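Local coordinates for protein telomere length regulator taz1 (Schizosaccharomyces pombe, PDB 4ZMK) that regulates telomere length and function and binds double-stranded telomeric DNA, the part present here being its homodimerization domain, at residues D32-T35 and G36-A40; T16-S19 and E20-L24. All coordinates share one frame; numbering follows the deposited sequence. Where two conformers were deposited one is given.

Contact 1: D32-T35 and G36-A40; sequences DKIT and GLLSA
The flat peptide carbonyl of Thr-35 has the hydroxyl of Ser-39 over one face: Ser-39 OG donates to Thr-35 O at 2.6 Å from a position 41° out of the carbonyl plane, not along a lone pair. With Ser-39 OG beside its own backbone N (chi1 -65°), the oxygen folds back along the helix onto the preceding turn. At the carbonyl of Ile-34 the donor lies nearer the plane, Leu-38 N being tilted only 20° from it at 3.0 Å from Ile-34 O. Leu-38 CG also crowds this oxygen, 3.2 Å from Ile-34 O. The carbonyls of Asp-32 and Lys-33 take Gly-36 N and Leu-37 N in the same i to i+4 pattern of an alpha-helix, here the last turns of helix 20-40. Ser-39 N bonds to Gly-36 O, three residues back, at 3.1 Å.

On the buried side Ile-34 and Leu-38 run side by side, pointing the same way, and touch through Ile-34 CG2 and Leu-38 CD1 at 3.8 Å. Ile-34 packs on Phe-53 and Leu-38 on Ala-50, both of helix 44-70. On the polar side, Asp-32 OD1 bonds to Ser-58 OG of the second subunit. Thr-35 OG1 bonds both to Leu-31 O and to Ser-54 OG of the second subunit, while Arg-51 of that subunit packs against Thr-35, Leu-38 and Ser-39.

Ser-39 N points poorly at Thr-35 O, and the hydroxyl of Ser-39 donates to that oxygen; chemically, the side chain thus appears to take the place of an i+4 main-chain donor.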
loop_
_atom_site.group_PDB
_atom_site.type_symbol
_atom_site.label_atom_id
_atom_site.label_comp_id
_atom_site.label_asym_id
_atom_site.label_seq_id
_atom_site.Cartn_x
_atom_site.Cartn_y
_atom_site.Cartn_z
ATOM N N ASP A 32 -7.379 1.393 0.512
ATOM C CA ASP A 32 -8.778 1.564 0.121
ATOM C C ASP A 32 -9.177 3.048 0.068
ATOM O O ASP A 32 -10.009 3.446 -0.744
ATOM C CB ASP A 32 -9.709 0.818 1.088
ATOM C CG ASP A 32 -9.609 -0.693 0.956
ATOM O OD1 ASP A 32 -8.953 -1.166 0.005
ATOM O OD2 ASP A 32 -10.201 -1.408 1.798
ATOM N N LYS A 33 -8.599 3.853 0.955
ATOM C CA LYS A 33 -8.826 5.289 0.942
ATOM C C LYS A 33 -8.164 5.937 -0.284
ATOM O O LYS A 33 -8.703 6.878 -0.852
ATOM C CB LYS A 33 -8.316 5.914 2.239
ATOM C CG LYS A 33 -9.041 5.375 3.470
ATOM C CD LYS A 33 -8.470 5.925 4.765
ATOM C CE LYS A 33 -9.312 5.491 5.964
ATOM N NZ LYS A 33 -8.814 6.074 7.246
ATOM N N ILE A 34 -7.008 5.422 -0.689
ATOM C CA ILE A 34 -6.353 5.846 -1.929
ATOM C C ILE A 34 -7.192 5.477 -3.155
ATOM O O ILE A 34 -7.388 6.292 -4.051
ATOM C CB ILE A 34 -4.941 5.214 -2.052
ATOM C CG1 ILE A 34 -4.012 5.801 -1.000
ATOM C CG2 ILE A 34 -4.346 5.407 -3.438
ATOM C CD1 ILE A 34 -2.711 5.045 -0.881
ATOM N N THR A 35 -7.671 4.239 -3.193
ATOM C CA THR A 35 -8.578 3.795 -4.249
ATOM C C THR A 35 -9.807 4.694 -4.332
ATOM O O THR A 35 -10.241 5.079 -5.415
ATOM C CB THR A 35 -9.027 2.341 -4.026
ATOM O OG1 THR A 35 -7.880 1.498 -3.995
ATOM C CG2 THR A 35 -9.933 1.875 -5.140
ATOM N N GLY A 36 -10.361 5.035 -3.178
ATOM C CA GLY A 36 -11.534 5.884 -3.129
ATOM C C GLY A 36 -11.272 7.258 -3.706
ATOM O O GLY A 36 -12.077 7.762 -4.482
ATOM N N LEU A 37 -10.155 7.867 -3.324
ATOM C CA LEU A 37 -9.787 9.159 -3.877
ATOM C C LEU A 37 -9.700 9.076 -5.397
ATOM O O LEU A 37 -10.290 9.887 -6.104
ATOM C CB LEU A 37 -8.468 9.654 -3.291
ATOM C CG LEU A 37 -8.547 10.211 -1.873
ATOM C CD1 LEU A 37 -7.287 10.990 -1.536
ATOM C CD2 LEU A 37 -9.754 11.098 -1.726
ATOM N N LEU A 38 -9.007 8.057 -5.889
ATOM C CA LEU A 38 -8.783 7.893 -7.321
ATOM C C LEU A 38 -10.017 7.434 -8.092
ATOM O O LEU A 38 -9.973 7.303 -9.309
ATOM C CB LEU A 38 -7.643 6.905 -7.551
ATOM C CG LEU A 38 -6.360 7.347 -6.874
ATOM C CD1 LEU A 38 -5.284 6.293 -7.043
ATOM C CD2 LEU A 38 -5.934 8.683 -7.457
ATOM N N SER A 39 -11.113 7.179 -7.395
ATOM C CA SER A 39 -12.315 6.682 -8.051
ATOM C C SER A 39 -13.305 7.799 -8.289
ATOM O O SER A 39 -14.187 7.690 -9.138
ATOM C CB SER A 39 -12.975 5.586 -7.214
ATOM O OG SER A 39 -12.147 4.441 -7.120
ATOM N N ALA A 40 -13.165 8.868 -7.519
ATOM C CA ALA A 40 -14.076 9.999 -7.601
ATOM C C ALA A 40 -13.803 10.848 -8.838
ATOM O O ALA A 40 -14.664 11.003 -9.701
ATOM C CB ALA A 40 -13.969 10.851 -6.342
#

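Contact 2: T16-S19 and E20-L24; sequences TEIS and EVVSL
Ser-19 caps the start of helix 20-40 and meets Val-22 across its first turn, the classic N-cap arrangement. Its hydroxyl sits between the backbone N and the carbonyl carbon (chi1 73°), a rotation that turns it in over the turn to accept from Val-22 N. The approach is straight, 167° at the hydrogen, but the bond is long and weak, with Val-22 N 3.4 Å from Ser-19 OG. A methyl of the same valine, Val-22 CG2, lies against the hydroxyl at 3.3 Å from Ser-19 OG. The main chain grips more firmly: Ser-23 N donates to Ser-19 O at 2.9 Å, the first i to i+4 bond of the helix.

Around this cap, Ile-18 and Val-22 cross at about a right angle, Ile-18 CG2 resting 3.7 Å from Val-22 CG1. Ile-18 CG2 is the branch anti to the backbone N, and it also lies 3.8 Å from Ser-23 N.

Farther out, the second subunit reaches Glu-20, whose extended chain forms a salt bridge through OE2 with Arg-64 of that subunit. Arg-64 of the chain that carries the cap, as distinct from the Arg-64 of the second subunit, bonds to Ile-18 O, tying the loop just before the cap to helix 44-70. Another first-turn N-H is met by solvent: water 1 accepts from Val-21 N at 2.9 Å and touches Ser-19 OG in a weak bond of 3.4 Å.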
loop_
_atom_site.group_PDB
_atom_site.type_symbol
_atom_site.label_atom_id
_atom_site.label_comp_id
_atom_site.label_asym_id
_atom_site.label_seq_id
_atom_site.Cartn_x
_atom_site.Cartn_y
_atom_site.Cartn_z
ATOM N N THR A 16 6.735 -2.648 16.530
ATOM C CA THR A 16 6.855 -4.081 16.293
ATOM C C THR A 16 5.906 -4.924 17.146
ATOM O O THR A 16 5.751 -6.121 16.899
ATOM C CB THR A 16 8.284 -4.572 16.550
ATOM O OG1 THR A 16 8.593 -4.405 17.938
ATOM C CG2 THR A 16 9.291 -3.795 15.696
ATOM N N GLU A 17 5.279 -4.315 18.150
ATOM C CA GLU A 17 4.321 -5.041 18.978
ATOM C C GLU A 17 3.045 -5.315 18.184
ATOM O O GLU A 17 2.264 -6.196 18.540
ATOM C CB GLU A 17 4.003 -4.269 20.267
ATOM C CG GLU A 17 3.386 -5.134 21.369
ATOM C CD GLU A 17 3.272 -4.414 22.707
ATOM O OE1 GLU A 17 3.565 -3.201 22.767
ATOM O OE2 GLU A 17 2.893 -5.065 23.705
ATOM N N ILE A 18 2.852 -4.556 17.108
ATOM C CA ILE A 18 1.732 -4.746 16.199
ATOM C C ILE A 18 2.001 -5.955 15.324
ATOM O O ILE A 18 3.039 -6.019 14.671
ATOM C CB ILE A 18 1.518 -3.513 15.324
ATOM C CG1 ILE A 18 1.029 -2.356 16.180
ATOM C CG2 ILE A 18 0.516 -3.794 14.233
ATOM C CD1 ILE A 18 0.713 -1.135 15.386
ATOM N N SER A 19 1.087 -6.920 15.318
ATOM C CA SER A 19 1.288 -8.146 14.554
ATOM C C SER A 19 1.150 -7.908 13.058
ATOM O O SER A 19 0.612 -6.890 12.631
ATOM C CB SER A 19 0.294 -9.211 14.987
ATOM O OG SER A 19 -0.998 -8.902 14.502
ATOM N N GLU A 20 1.619 -8.858 12.259
ATOM C CA GLU A 20 1.568 -8.691 10.815
ATOM C C GLU A 20 0.139 -8.543 10.315
ATOM O O GLU A 20 -0.125 -7.697 9.474
ATOM C CB GLU A 20 2.243 -9.856 10.102
ATOM C CG GLU A 20 2.438 -9.590 8.621
ATOM C CD GLU A 20 3.241 -10.674 7.923
ATOM O OE1 GLU A 20 3.539 -11.700 8.562
ATOM O OE2 GLU A 20 3.570 -10.510 6.729
ATOM N N VAL A 21 -0.783 -9.349 10.837
ATOM C CA VAL A 21 -2.171 -9.303 10.375
ATOM C C VAL A 21 -2.793 -7.939 10.686
ATOM O O VAL A 21 -3.466 -7.358 9.848
ATOM C CB VAL A 21 -3.031 -10.456 10.999
ATOM C CG1 VAL A 21 -4.524 -10.152 10.922
ATOM C CG2 VAL A 21 -2.732 -11.771 10.310
ATOM N N VAL A 22 -2.545 -7.418 11.878
ATOM C CA VAL A 22 -3.046 -6.099 12.225
ATOM C C VAL A 22 -2.432 -5.042 11.307
ATOM O O VAL A 22 -3.130 -4.162 10.825
ATOM C CB VAL A 22 -2.759 -5.750 13.699
ATOM C CG1 VAL A 22 -3.167 -4.311 14.003
ATOM C CG2 VAL A 22 -3.486 -6.728 14.617
ATOM N N SER A 23 -1.130 -5.145 11.056
ATOM C CA SER A 23 -0.437 -4.260 10.128
ATOM C C SER A 23 -1.093 -4.292 8.748
ATOM O O SER A 23 -1.335 -3.264 8.134
ATOM C CB SER A 23 1.041 -4.656 10.028
ATOM O OG SER A 23 1.710 -3.934 9.015
ATOM N N LEU A 24 -1.378 -5.497 8.265
ATOM C CA LEU A 24 -1.998 -5.658 6.950
ATOM C C LEU A 24 -3.390 -5.030 6.918
ATOM O O LEU A 24 -3.818 -4.534 5.893
ATOM C CB LEU A 24 -2.074 -7.133 6.560
ATOM C CG LEU A 24 -0.713 -7.753 6.244
ATOM C CD1 LEU A 24 -0.829 -9.250 5.958
ATOM C CD2 LEU A 24 -0.067 -7.013 5.083
HETATM O O HOH W 1 -0.013 -11.554 12.627
#

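Overall arrangement
Both contacts belong to helix 20-40, contact 2 at its start and contact 1 near its end, with centres about 24 Å apart on opposite sides of the chain's centre. Contact 1 is partly buried: Ile-34, Leu-37 and Leu-38 pack on helix 44-70, and a serine hydroxyl donates to a main-chain carbonyl. Contact 2 lies at the surface, where another serine hydroxyl does the reverse and accepts from a main-chain N-H, while a water accepts from a neighbouring N-H. Contact 1 meets the second subunit through hydroxyls, an aspartate and packing on its Arg-51, contact 2 through Glu-20 paired with its Arg-64, so that subunit is met near both ends of the helix.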